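Local atomic coordinates of phosphoserine aminotransferase (PDB entry 2C0R), a protein that catalyses the reversible, pyridoxal-phosphate-dependent transfer of an amino group between glutamate and 3-phosphohydroxypyruvate, making phosphoserine for serine biosynthesis, and serves pyridoxine biosynthesis too. Residues A[56-61]-A[206-211]; A[85-90]-A[215-220]; A[273-278]-A[298-303]. The protein carries 1 engineered substitution. One frame throughout, in Å; residues are numbered along the deposited sequence.

Contacts 1 and 2 belong to the large cofactor-binding domain, whereas contact 3 lies in the small C-terminal sheet-and-helix region. The segments of the first two alternate along the chain: segment 206-211 leads almost directly into loop 215-220, and the two contact centres are about 21 Å apart. Contact 3 is on the opposite side of the chain's centre, about 30 Å from contact 1 and about 41 Å from contact 2, centre to centre. A bound pyridoxal phosphate lies about 11 Å from the Val206 side chain, and one lies about 6 Å from that of Asn299. Contact 2 joins the C-terminal end of helix 76-88 to loop 215-220; the other end carries the cofactor-binding Ala77 and Ser78.

Contact 1 of 3, residues A[56-61]-A[206-211]; sequences ARLLAL and VVIVRE
Leu58, on the last turns of helix 45-61, faces Val206 and Ile208 on a strand: the CA of Leu58 is 9.8 Å from the CA of Val206 and 9.5 Å from the CA of Ile208. The helix is regular, with Ala60 N bonded to Ala56 O and Leu61 N to Arg57 O, and no hydrogen bond passes between the segments. The strand has the alternation of an extended chain. Val206 and Ile208 turn their side chains toward the helix, while Val207 and Val209 serve the other face of the sheet. Such beta-branched residues suit a buried strand, because their branching favours extended backbone angles, and their alternation presents apolar groups to both faces.

That sheet is the mixed seven-stranded one of the large domain in fold type I pyridoxal-phosphate enzymes, to which the class-V aminotransferases belong. Strand 205-210 runs antiparallel to both neighbours, bonding through Val206 to Ala193 and through Val207 to Leu71.

The contact rests on one leucine set against two strand residues. With CG turned opposite the backbone N (chi1 -177°), Leu58 extends its branched end at the sheet. Its CD2 methyl meets CG1 of Val206 tip to tip at 3.7 Å, and Ile208 comes from the strand to put its CD1 4.1 Å from Leu58 CG. Ile208 can do so because its chain is fully extended beyond CG1 (chi2 -179°). Leu179 also touches Leu58, and Leu185 touches Ile208, so the apolar contact continues into the neighbouring loops. On another side of the helix, Arg57 and Leu61 lean on helix 242-257, and Arg57 pairs in a salt bridge with Glu53 of its own helix.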
ATOM      1  N   ALA A  56       1.698 -19.423   2.695  1.00 13.03           N
ATOM      2  CA  ALA A  56       2.174 -20.782   2.726  1.00 13.09           C
ATOM      3  C   ALA A  56       3.492 -20.940   1.975  1.00 12.85           C
ATOM      4  O   ALA A  56       4.382 -21.659   2.439  1.00 13.85           O
ATOM      5  CB  ALA A  56       1.169 -21.755   2.096  1.00 15.88           C
ATOM      6  N   ARG A  57       3.632 -20.298   0.829  1.00 11.93           N
ATOM      7  CA  ARG A  57       4.922 -20.464   0.128  1.00 11.52           C
ATOM      8  C   ARG A  57       6.062 -19.794   0.855  1.00 12.31           C
ATOM      9  O   ARG A  57       7.188 -20.282   0.854  1.00 13.07           O
ATOM     10  CB  ARG A  57       4.778 -19.768  -1.233  1.00 10.84           C
ATOM     11  CG  ARG A  57       3.957 -20.526  -2.209  1.00 11.87           C
ATOM     12  CD  ARG A  57       3.973 -19.843  -3.567  1.00 17.04           C
ATOM     13  NE  ARG A  57       3.163 -20.508  -4.558  1.00 24.27           N
ATOM     14  CZ  ARG A  57       3.061 -21.771  -4.881  1.00 30.05           C
ATOM     15  NH1 ARG A  57       3.745 -22.708  -4.237  1.00 45.51           N
ATOM     16  NH2 ARG A  57       2.264 -22.177  -5.852  1.00 57.50           N
ATOM     17  N   LEU A  58       5.806 -18.662   1.496  1.00 12.47           N
ATOM     18  CA  LEU A  58       6.876 -17.996   2.266  1.00 12.73           C
ATOM     19  C   LEU A  58       7.278 -18.868   3.441  1.00 11.90           C
ATOM     20  O   LEU A  58       8.465 -19.083   3.650  1.00 12.38           O
ATOM     21  CB  LEU A  58       6.365 -16.641   2.718  1.00 13.45           C
ATOM     22  CG  LEU A  58       7.229 -15.665   3.488  1.00 25.84           C
ATOM     23  CD1 LEU A  58       8.702 -15.676   3.261  1.00 39.80           C
ATOM     24  CD2 LEU A  58       6.666 -14.252   3.160  1.00 20.57           C
ATOM     25  N   LEU A  59       6.342 -19.388   4.219  1.00 12.40           N
ATOM     26  CA  LEU A  59       6.698 -20.282   5.316  1.00 12.33           C
ATOM     27  C   LEU A  59       7.453 -21.507   4.802  1.00 12.01           C
ATOM     28  O   LEU A  59       8.427 -21.926   5.456  1.00 13.50           O
ATOM     29  CB  LEU A  59       5.474 -20.698   6.139  1.00 11.73           C
ATOM     30  CG  LEU A  59       4.898 -19.540   6.961  1.00 13.36           C
ATOM     31  CD1 LEU A  59       3.582 -19.993   7.576  1.00 16.16           C
ATOM     32  CD2 LEU A  59       5.820 -19.102   8.071  1.00 15.62           C
ATOM     33  N   ALA A  60       7.031 -22.053   3.680  1.00 11.11           N
ATOM     34  CA  ALA A  60       7.737 -23.219   3.157  1.00 11.74           C
ATOM     35  C   ALA A  60       9.188 -22.838   2.786  1.00 11.47           C
ATOM     36  O   ALA A  60      10.102 -23.651   3.035  1.00 13.26           O
ATOM     37  CB  ALA A  60       6.994 -23.837   1.992  1.00 14.47           C
ATOM     38  N   LEU A  61       9.409 -21.684   2.199  1.00 11.27           N
ATOM     39  CA  LEU A  61      10.800 -21.335   1.866  1.00 12.90           C
ATOM     40  C   LEU A  61      11.660 -21.324   3.111  1.00 13.16           C
ATOM     41  O   LEU A  61      12.866 -21.576   3.025  1.00 14.02           O
ATOM     42  CB  LEU A  61      10.819 -19.966   1.158  1.00 13.04           C
ATOM     43  CG  LEU A  61      10.421 -20.032  -0.337  1.00 12.67           C
ATOM     44  CD1 LEU A  61      10.160 -18.615  -0.854  1.00 15.33           C
ATOM     45  CD2 LEU A  61      11.482 -20.718  -1.203  1.00 13.64           C
ATOM     46  N   VAL A 206       5.824  -7.297   4.354  1.00 10.38           N
ATOM     47  CA  VAL A 206       5.663  -8.637   4.906  1.00 10.81           C
ATOM     48  C   VAL A 206       6.093  -8.607   6.351  1.00 10.59           C
ATOM     49  O   VAL A 206       7.185  -8.135   6.622  1.00 12.57           O
ATOM     50  CB  VAL A 206       6.556  -9.615   4.125  1.00 12.40           C
ATOM     51  CG1 VAL A 206       6.518 -10.974   4.812  1.00 15.96           C
ATOM     52  CG2 VAL A 206       6.077  -9.669   2.700  1.00 16.40           C
ATOM     53  N   VAL A 207       5.209  -9.041   7.223  1.00 12.08           N
ATOM     54  CA  VAL A 207       5.496  -9.103   8.654  1.00 12.75           C
ATOM     55  C   VAL A 207       5.250 -10.521   9.129  1.00 14.01           C
ATOM     56  O   VAL A 207       4.129 -11.022   8.969  1.00 17.08           O
ATOM     57  CB  VAL A 207       4.636  -8.112   9.451  1.00 14.18           C
ATOM     58  CG1 VAL A 207       4.896  -8.239  10.954  1.00 20.66           C
ATOM     59  CG2 VAL A 207       4.884  -6.708   8.972  1.00 16.68           C
ATOM     60  N   ILE A 208       6.276 -11.194   9.604  1.00 13.44           N
ATOM     61  CA  ILE A 208       6.126 -12.577  10.034  1.00 12.31           C
ATOM     62  C   ILE A 208       6.288 -12.578  11.546  1.00 12.25           C
ATOM     63  O   ILE A 208       7.351 -12.165  12.007  1.00 13.73           O
ATOM     64  CB  ILE A 208       7.182 -13.478   9.390  1.00 14.05           C
ATOM     65  CG1 ILE A 208       7.270 -13.275   7.859  1.00 16.16           C
ATOM     66  CG2 ILE A 208       6.932 -14.929   9.739  1.00 15.71           C
ATOM     67  CD1 ILE A 208       8.294 -14.180   7.204  1.00 21.91           C
ATOM     68  N   VAL A 209       5.259 -12.981  12.264  1.00 12.07           N
ATOM     69  CA  VAL A 209       5.220 -12.766  13.689  1.00 12.48           C
ATOM     70  C   VAL A 209       4.857 -14.056  14.401  1.00 12.62           C
ATOM     71  O   VAL A 209       4.035 -14.850  13.981  1.00 13.67           O
ATOM     72  CB  VAL A 209       4.230 -11.622  13.996  1.00 16.18           C
ATOM     73  CG1 VAL A 209       2.782 -12.011  13.641  1.00 18.57           C
ATOM     74  CG2 VAL A 209       4.412 -11.196  15.430  1.00 19.55           C
ATOM     75  N   ARG A 210       5.546 -14.249  15.513  1.00 13.01           N
ATOM     76  CA  ARG A 210       5.256 -15.369  16.404  1.00 14.46           C
ATOM     77  C   ARG A 210       3.860 -15.121  16.998  1.00 13.87           C
ATOM     78  O   ARG A 210       3.630 -14.069  17.599  1.00 16.52           O
ATOM     79  CB  ARG A 210       6.346 -15.474  17.464  1.00 14.95           C
ATOM     80  CG  ARG A 210       6.510 -16.894  17.986  1.00 18.00           C
ATOM     81  CD  ARG A 210       7.713 -17.109  18.862  1.00 21.32           C
ATOM     82  NE  ARG A 210       7.686 -16.167  19.989  1.00 26.78           N
ATOM     83  CZ  ARG A 210       8.799 -15.585  20.418  1.00 30.01           C
ATOM     84  NH1 ARG A 210       9.964 -15.850  19.824  1.00 26.05           N
ATOM     85  NH2 ARG A 210       8.759 -14.739  21.426  1.00 37.31           N
ATOM     86  N   GLU A 211       2.960 -16.067  16.786  1.00 14.36           N
ATOM     87  CA  GLU A 211       1.570 -15.806  17.118  1.00 16.05           C
ATOM     88  C   GLU A 211       1.443 -15.479  18.595  1.00 17.82           C
ATOM     89  O   GLU A 211       0.651 -14.619  18.986  1.00 17.79           O
ATOM     90  CB  GLU A 211       0.708 -17.020  16.733  1.00 20.38           C
ATOM     91  CG  GLU A 211       0.538 -17.129  15.226  1.00 22.68           C
ATOM     92  CD  GLU A 211       0.051 -18.487  14.750  1.00 26.65           C
ATOM     93  OE1 GLU A 211       0.222 -19.547  15.409  1.00 29.08           O
ATOM     94  OE2 GLU A 211      -0.546 -18.551  13.648  1.00 27.58           O
TER

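Contact 2 of 3, residues A[85-90]-A[215-220]; sequences PMNFLK and AESPKH
Asn87 and Ser217 mark the closest backbone approach, with their CA atoms 6.1 Å apart, where the end of helix 76-88 meets a loop without regular structure. Van der Waals contact is carried chiefly by Pro218. Its ring presses carbon atoms against main-chain oxygens of the last helical turn: CG lies 3.4 Å from Asn87 O and 3.8 Å from Met86 O. A proline suits this place, since it offers a compact, rigid carbon surface. Beside it, the CB of Ser217 packs 3.5 Å from Asn87 OD1.

Water supplies the polar links between the segments. One molecule donates to Met86 O at 2.8 Å and also pairs with His220 NE2 at 2.9 Å, meeting the imidazole at its edge and in its plane. A second donates to Asn87 OD1 and bonds to Ser217 OG, 2.7 Å from each.

Direct hydrogen bonds hold the Asn87 and Ser217 side chains. Asn87 keeps its amide beside the helix backbone (chi1 -83°), where ND2 donates to Met83 O, one turn back in its own helix, and to Leu225 O, while OD1 accepts from Tyr227 N. Ser217 OG accepts from Asp228 N. An amide, able to donate and accept at once, is thus well suited to this buried site. Met86 also packs on Pro222 of the second subunit, so the contact borders on the dimer interface, to which Met86 itself contributes.

Without a direct hydrogen bond or salt bridge between the segments, their polar joining depends on two ordered waters, while the several bonds to the Asn87 amide probably fix its rotation.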
ATOM      1  N   PRO A  85       7.059  -0.651  18.363  1.00 13.40           N
ATOM      2  CA  PRO A  85       6.990  -0.141  19.747  1.00 15.30           C
ATOM      3  C   PRO A  85       5.560   0.140  20.170  1.00 16.33           C
ATOM      4  O   PRO A  85       5.206  -0.058  21.352  1.00 16.86           O
ATOM      5  CB  PRO A  85       7.800   1.157  19.666  1.00 14.63           C
ATOM      6  CG  PRO A  85       7.914   1.520  18.224  1.00 15.60           C
ATOM      7  CD  PRO A  85       7.861   0.214  17.492  1.00 15.13           C
ATOM      8  N   MET A  86       4.692   0.601  19.278  1.00 15.70           N
ATOM      9  CA  MET A  86       3.287   0.802  19.705  1.00 15.90           C
ATOM     10  C   MET A  86       2.682  -0.475  20.247  1.00 14.63           C
ATOM     11  O   MET A  86       1.873  -0.424  21.194  1.00 14.93           O
ATOM     12  CB  MET A  86       2.467   1.343  18.522  1.00 14.91           C
ATOM     13  CG  MET A  86       2.775   2.795  18.208  1.00 17.20           C
ATOM     14  SD  MET A  86       1.978   3.339  16.658  1.00 20.67           S
ATOM     15  CE  MET A  86       0.795   4.476  17.398  1.00 31.74           C
ATOM     16  N   ASN A  87       3.019  -1.601  19.642  1.00 14.18           N
ATOM     17  CA  ASN A  87       2.382  -2.847  20.070  1.00 15.04           C
ATOM     18  C   ASN A  87       3.105  -3.478  21.263  1.00 13.78           C
ATOM     19  O   ASN A  87       2.414  -4.150  22.043  1.00 16.71           O
ATOM     20  CB  ASN A  87       2.313  -3.861  18.927  1.00 14.35           C
ATOM     21  CG  ASN A  87       1.112  -3.610  18.042  1.00 13.55           C
ATOM     22  OD1 ASN A  87       0.118  -4.314  18.217  1.00 14.78           O
ATOM     23  ND2 ASN A  87       1.180  -2.618  17.165  1.00 14.64           N
ATOM     24  N   PHE A  88       4.404  -3.290  21.376  1.00 14.88           N
ATOM     25  CA  PHE A  88       5.176  -4.054  22.374  1.00 15.84           C
ATOM     26  C   PHE A  88       5.828  -3.251  23.473  1.00 17.13           C
ATOM     27  O   PHE A  88       6.259  -3.822  24.475  1.00 20.91           O
ATOM     28  CB  PHE A  88       6.290  -4.813  21.634  1.00 16.06           C
ATOM     29  CG  PHE A  88       5.696  -5.727  20.592  1.00 16.28           C
ATOM     30  CD1 PHE A  88       6.222  -5.659  19.301  1.00 17.59           C
ATOM     31  CD2 PHE A  88       4.647  -6.605  20.818  1.00 20.94           C
ATOM     32  CE1 PHE A  88       5.748  -6.440  18.273  1.00 17.48           C
ATOM     33  CE2 PHE A  88       4.184  -7.406  19.781  1.00 18.83           C
ATOM     34  CZ  PHE A  88       4.732  -7.330  18.501  1.00 20.80           C
ATOM     35  N   LEU A  89       5.956  -1.936  23.316  1.00 17.85           N
ATOM     36  CA  LEU A  89       6.655  -1.187  24.362  1.00 19.12           C
ATOM     37  C   LEU A  89       5.681  -0.780  25.453  1.00 23.74           C
ATOM     38  O   LEU A  89       4.827   0.047  25.152  1.00 25.09           O
ATOM     39  CB  LEU A  89       7.263   0.079  23.740  1.00 19.23           C
ATOM     40  CG  LEU A  89       8.083   0.972  24.678  1.00 20.12           C
ATOM     41  CD1 LEU A  89       9.105   0.133  25.415  1.00 17.14           C
ATOM     42  CD2 LEU A  89       8.767   2.092  23.899  1.00 19.97           C
ATOM     43  N   LYS A  90       5.814  -1.317  26.660  1.00 23.42           N
ATOM     44  CA  LYS A  90       4.896  -0.916  27.725  1.00 25.55           C
ATOM     45  C   LYS A  90       5.547   0.074  28.665  1.00 24.58           C
ATOM     46  O   LYS A  90       6.766   0.171  28.685  1.00 25.28           O
ATOM     47  CB  LYS A  90       4.405  -2.158  28.481  1.00 28.40           C
ATOM     48  CG  LYS A  90       3.486  -3.041  27.611  1.00 34.55           C
ATOM     49  N   ALA A 215      -1.226 -12.060  20.482  1.00 18.34           N
ATOM     50  CA  ALA A 215      -2.554 -12.612  20.717  1.00 19.33           C
ATOM     51  C   ALA A 215      -3.534 -11.532  21.154  1.00 16.03           C
ATOM     52  O   ALA A 215      -4.731 -11.543  20.846  1.00 20.95           O
ATOM     53  CB  ALA A 215      -2.449 -13.731  21.738  1.00 27.94           C
ATOM     54  N   GLU A 216      -3.039 -10.564  21.929  1.00 17.69           N
ATOM     55  CA  GLU A 216      -3.904  -9.462  22.369  1.00 20.18           C
ATOM     56  C   GLU A 216      -3.105  -8.175  22.200  1.00 21.00           C
ATOM     57  O   GLU A 216      -2.133  -7.969  22.955  1.00 28.78           O
ATOM     58  CB  GLU A 216      -4.312  -9.640  23.817  1.00 28.08           C
ATOM     59  CG  GLU A 216      -4.795 -10.984  24.315  1.00 38.61           C
ATOM     60  CD  GLU A 216      -5.280 -10.926  25.764  1.00 47.56           C
ATOM     61  OE1 GLU A 216      -5.022 -11.863  26.556  1.00 55.97           O
ATOM     62  OE2 GLU A 216      -5.926  -9.899  26.107  1.00 65.07           O
ATOM     63  N   SER A 217      -3.440  -7.341  21.254  1.00 16.18           N
ATOM     64  CA  SER A 217      -2.725  -6.084  21.037  1.00 14.98           C
ATOM     65  C   SER A 217      -3.269  -4.967  21.945  1.00 13.64           C
ATOM     66  O   SER A 217      -4.425  -5.022  22.386  1.00 16.05           O
ATOM     67  CB  SER A 217      -2.834  -5.641  19.592  1.00 12.95           C
ATOM     68  OG  SER A 217      -2.426  -6.722  18.708  1.00 13.84           O
ATOM     69  N   PRO A 218      -2.466  -3.952  22.240  1.00 14.78           N
ATOM     70  CA  PRO A 218      -2.967  -2.866  23.089  1.00 14.42           C
ATOM     71  C   PRO A 218      -4.236  -2.220  22.568  1.00 15.49           C
ATOM     72  O   PRO A 218      -4.377  -1.804  21.424  1.00 13.73           O
ATOM     73  CB  PRO A 218      -1.822  -1.846  23.031  1.00 15.03           C
ATOM     74  CG  PRO A 218      -0.617  -2.742  22.888  1.00 15.34           C
ATOM     75  CD  PRO A 218      -1.035  -3.772  21.874  1.00 15.28           C
ATOM     76  N   LYS A 219      -5.220  -2.136  23.483  1.00 17.38           N
ATOM     77  CA  LYS A 219      -6.571  -1.694  23.091  1.00 18.87           C
ATOM     78  C   LYS A 219      -6.686  -0.217  22.835  1.00 17.71           C
ATOM     79  O   LYS A 219      -7.671   0.260  22.248  1.00 24.73           O
ATOM     80  CB  LYS A 219      -7.514  -2.163  24.213  1.00 22.74           C
ATOM     81  CG  LYS A 219      -7.804  -3.651  24.036  1.00 27.66           C
ATOM     82  CD  LYS A 219      -8.850  -4.149  25.018  1.00 37.15           C
ATOM     83  CE  LYS A 219      -9.737  -5.219  24.419  1.00 45.19           C
ATOM     84  NZ  LYS A 219     -11.182  -4.842  24.329  1.00 48.07           N
ATOM     85  N   HIS A 220      -5.689   0.579  23.245  1.00 19.27           N
ATOM     86  CA  HIS A 220      -5.806   2.005  22.933  1.00 18.40           C
ATOM     87  C   HIS A 220      -5.361   2.370  21.532  1.00 17.77           C
ATOM     88  O   HIS A 220      -5.556   3.492  21.094  1.00 22.77           O
ATOM     89  CB  HIS A 220      -4.937   2.783  23.921  1.00 20.24           C
ATOM     90  CG  HIS A 220      -3.500   2.395  23.851  1.00 22.66           C
ATOM     91  ND1 HIS A 220      -2.983   1.369  24.616  1.00 22.53           N
ATOM     92  CD2 HIS A 220      -2.468   2.886  23.117  1.00 26.81           C
ATOM     93  CE1 HIS A 220      -1.693   1.229  24.370  1.00 21.67           C
ATOM     94  NE2 HIS A 220      -1.368   2.130  23.472  1.00 26.24           N
TER
HETATM   95  O   HOH W   1       1.318   2.058  22.475  1.00 26.79           O
HETATM   96  O   HOH W   2       0.184  -6.846  19.208  1.00 15.06           O

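Contact 3 of 3, residues A[273-278]-A[298-303]; sequences SLIYDA and MNITFR
Ile275 is the first residue of the 273-278 part of helix 260-280 to meet the strand, and it meets Ile300. Its CB and the CD1 methyl of Ile300 lie 3.8 Å apart, and its CG2 reaches the same methyl, so the two branched side chains cross obliquely.

Tyr276 comes next and makes the broader contact. The extended branch of Ile300 (chi2 -175°) lays CD1 over one face of the ring, a CH-pi contact 3.9 Å from the centroid and 22° off the normal. The other branch, CG2, touches the ring at CE2, 3.6 Å away. An aromatic ring suits this place because one side chain spans both branches and carries a hydroxyl beyond them. That hydroxyl bonds to Ser296 O and accepts a hydrogen bond from a water 2.8 Å away, which lies in the ring plane at its edge. The water accepts from Thr301 N at 3.1 Å and makes a weak bond to Asn299 O. A phenylalanine in its place would probably leave Ser296 O and the water without their hydroxyl partner.

The axes of 273-278 and 299-303 run nearly parallel, 10° apart in direction and 9.9 Å apart at closest approach. The side chain of Asn299 leaves the strand on the face away from the helix; its OD1 is hydrogen-bonded to Asn151 ND2, and it touches the cofactor-binding Thr153. Strand 299-303 is the central member of a small antiparallel sheet, between 287-288 and 334-337, and helix 344-361 lies against both segments, touching Ile275 through Cys347 and Phe302 through Met354.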
ATOM      1  N   SER A 273      30.674 -11.630  -4.815  1.00 13.52           N
ATOM      2  CA  SER A 273      32.104 -11.946  -4.814  1.00 14.39           C
ATOM      3  C   SER A 273      32.728 -11.282  -6.023  1.00 14.74           C
ATOM      4  O   SER A 273      33.847 -10.754  -5.923  1.00 14.39           O
ATOM      5  CB  SER A 273      32.260 -13.463  -4.878  1.00 16.12           C
ATOM      6  OG  SER A 273      33.634 -13.845  -5.050  1.00 20.45           O
ATOM      7  N   LEU A 274      32.033 -11.283  -7.166  1.00 14.55           N
ATOM      8  CA  LEU A 274      32.651 -10.668  -8.353  1.00 13.83           C
ATOM      9  C   LEU A 274      32.896  -9.189  -8.166  1.00 13.77           C
ATOM     10  O   LEU A 274      33.926  -8.612  -8.535  1.00 13.97           O
ATOM     11  CB  LEU A 274      31.683 -10.932  -9.514  1.00 13.81           C
ATOM     12  CG  LEU A 274      32.299 -10.574 -10.873  1.00 17.55           C
ATOM     13  CD1 LEU A 274      33.243 -11.685 -11.320  1.00 20.21           C
ATOM     14  CD2 LEU A 274      31.181 -10.358 -11.868  1.00 19.63           C
ATOM     15  N   ILE A 275      31.921  -8.520  -7.540  1.00 13.31           N
ATOM     16  CA  ILE A 275      32.034  -7.082  -7.412  1.00 12.76           C
ATOM     17  C   ILE A 275      33.002  -6.719  -6.305  1.00 12.45           C
ATOM     18  O   ILE A 275      33.818  -5.798  -6.452  1.00 12.79           O
ATOM     19  CB  ILE A 275      30.648  -6.490  -7.162  1.00 13.47           C
ATOM     20  CG1 ILE A 275      29.736  -6.706  -8.374  1.00 12.86           C
ATOM     21  CG2 ILE A 275      30.798  -5.030  -6.810  1.00 13.45           C
ATOM     22  CD1 ILE A 275      28.244  -6.559  -8.024  1.00 13.42           C
ATOM     23  N   TYR A 276      32.997  -7.431  -5.154  1.00 12.75           N
ATOM     24  CA  TYR A 276      33.984  -7.137  -4.121  1.00 13.38           C
ATOM     25  C   TYR A 276      35.381  -7.414  -4.657  1.00 13.91           C
ATOM     26  O   TYR A 276      36.284  -6.666  -4.279  1.00 13.88           O
ATOM     27  CB  TYR A 276      33.735  -7.959  -2.860  1.00 14.59           C
ATOM     28  CG  TYR A 276      32.607  -7.373  -1.996  1.00 13.43           C
ATOM     29  CD1 TYR A 276      31.487  -8.161  -1.719  1.00 13.81           C
ATOM     30  CD2 TYR A 276      32.714  -6.088  -1.484  1.00 13.43           C
ATOM     31  CE1 TYR A 276      30.475  -7.594  -0.924  1.00 13.79           C
ATOM     32  CE2 TYR A 276      31.724  -5.533  -0.698  1.00 13.23           C
ATOM     33  CZ  TYR A 276      30.603  -6.322  -0.423  1.00 13.26           C
ATOM     34  OH  TYR A 276      29.611  -5.775   0.346  1.00 14.11           O
ATOM     35  N   ASP A 277      35.535  -8.440  -5.484  1.00 14.49           N
ATOM     36  CA  ASP A 277      36.878  -8.686  -6.054  1.00 16.04           C
ATOM     37  C   ASP A 277      37.304  -7.521  -6.926  1.00 15.30           C
ATOM     38  O   ASP A 277      38.479  -7.186  -6.954  1.00 16.84           O
ATOM     39  CB  ASP A 277      36.881  -9.959  -6.903  1.00 18.91           C
ATOM     40  CG  ASP A 277      38.167 -10.043  -7.713  1.00 19.25           C
ATOM     41  OD1 ASP A 277      38.245  -9.958  -8.972  1.00 38.52           O
ATOM     42  OD2 ASP A 277      39.192 -10.209  -7.013  1.00 33.39           O
ATOM     43  N   ALA A 278      36.381  -6.924  -7.681  1.00 15.89           N
ATOM     44  CA  ALA A 278      36.687  -5.739  -8.487  1.00 15.45           C
ATOM     45  C   ALA A 278      37.141  -4.562  -7.649  1.00 15.70           C
ATOM     46  O   ALA A 278      38.017  -3.802  -8.017  1.00 17.94           O
ATOM     47  CB  ALA A 278      35.428  -5.305  -9.253  1.00 18.58           C
ATOM     48  N   MET A 298      23.925  -7.799  -0.404  1.00 11.02           N
ATOM     49  CA  MET A 298      22.763  -7.203  -1.052  1.00 11.20           C
ATOM     50  C   MET A 298      23.052  -5.787  -1.537  1.00 10.37           C
ATOM     51  O   MET A 298      22.510  -5.376  -2.550  1.00 11.92           O
ATOM     52  CB  MET A 298      21.569  -7.134  -0.073  1.00 12.36           C
ATOM     53  CG  MET A 298      21.066  -8.528   0.332  1.00 12.17           C
ATOM     54  SD  MET A 298      19.952  -9.228  -0.895  1.00 14.31           S
ATOM     55  CE  MET A 298      21.056 -10.297  -1.828  1.00 17.02           C
ATOM     56  N   ASN A 299      23.809  -5.008  -0.770  1.00 12.71           N
ATOM     57  CA  ASN A 299      24.104  -3.619  -1.144  1.00 12.73           C
ATOM     58  C   ASN A 299      25.609  -3.406  -0.954  1.00 12.58           C
ATOM     59  O   ASN A 299      26.064  -3.346   0.178  1.00 13.23           O
ATOM     60  CB  ASN A 299      23.312  -2.565  -0.331  1.00 12.61           C
ATOM     61  CG  ASN A 299      21.826  -2.875  -0.286  1.00 11.77           C
ATOM     62  OD1 ASN A 299      21.345  -3.549   0.622  1.00 12.36           O
ATOM     63  ND2 ASN A 299      21.110  -2.353  -1.281  1.00 11.60           N
ATOM     64  N   ILE A 300      26.308  -3.320  -2.080  1.00 11.27           N
ATOM     65  CA  ILE A 300      27.756  -3.149  -2.014  1.00 11.93           C
ATOM     66  C   ILE A 300      28.109  -1.701  -2.182  1.00 12.43           C
ATOM     67  O   ILE A 300      27.842  -1.079  -3.200  1.00 13.16           O
ATOM     68  CB  ILE A 300      28.400  -3.989  -3.108  1.00 12.83           C
ATOM     69  CG1 ILE A 300      28.070  -5.466  -2.909  1.00 14.77           C
ATOM     70  CG2 ILE A 300      29.882  -3.682  -3.183  1.00 15.41           C
ATOM     71  CD1 ILE A 300      28.778  -6.382  -3.893  1.00 14.83           C
ATOM     72  N   THR A 301      28.725  -1.162  -1.134  1.00 12.80           N
ATOM     73  CA  THR A 301      29.010   0.276  -1.169  1.00 12.86           C
ATOM     74  C   THR A 301      30.497   0.477  -1.325  1.00 12.80           C
ATOM     75  O   THR A 301      31.335  -0.265  -0.804  1.00 15.69           O
ATOM     76  CB  THR A 301      28.472   0.943   0.098  1.00 13.19           C
ATOM     77  OG1 THR A 301      28.985   0.191   1.222  1.00 14.08           O
ATOM     78  CG2 THR A 301      26.936   0.860   0.127  1.00 12.84           C
ATOM     79  N   PHE A 302      30.818   1.495  -2.125  1.00 14.75           N
ATOM     80  CA  PHE A 302      32.233   1.780  -2.368  1.00 16.53           C
ATOM     81  C   PHE A 302      32.404   3.238  -2.794  1.00 15.99           C
ATOM     82  O   PHE A 302      31.446   3.933  -3.126  1.00 16.25           O
ATOM     83  CB  PHE A 302      32.824   0.804  -3.397  1.00 17.32           C
ATOM     84  CG  PHE A 302      32.166   0.763  -4.765  1.00 18.31           C
ATOM     85  CD1 PHE A 302      32.837   1.331  -5.833  1.00 20.76           C
ATOM     86  CD2 PHE A 302      30.934   0.192  -4.973  1.00 17.73           C
ATOM     87  CE1 PHE A 302      32.277   1.300  -7.099  1.00 23.59           C
ATOM     88  CE2 PHE A 302      30.374   0.154  -6.244  1.00 20.57           C
ATOM     89  CZ  PHE A 302      31.055   0.722  -7.316  1.00 22.73           C
ATOM     90  N   ARG A 303      33.688   3.661  -2.723  1.00 17.51           N
ATOM     91  CA  ARG A 303      33.992   5.044  -2.981  1.00 17.71           C
ATOM     92  C   ARG A 303      35.169   5.142  -3.954  1.00 15.64           C
ATOM     93  O   ARG A 303      35.991   4.221  -4.031  1.00 17.15           O
ATOM     94  CB  ARG A 303      34.447   5.790  -1.728  1.00 25.09           C
ATOM     95  CG  ARG A 303      33.666   5.719  -0.470  1.00 30.32           C
ATOM     96  CD  ARG A 303      34.363   6.575   0.577  1.00 36.44           C
ATOM     97  NE  ARG A 303      33.505   6.908   1.687  1.00 46.56           N
ATOM     98  CZ  ARG A 303      32.305   7.420   1.862  1.00 54.79           C
ATOM     99  NH1 ARG A 303      31.504   7.792   0.874  1.00 55.54           N
ATOM    100  NH2 ARG A 303      31.859   7.571   3.110  1.00 60.41           N
TER
HETATM  101  O   HOH W   3      29.251  -3.140   1.205  1.00 16.10           O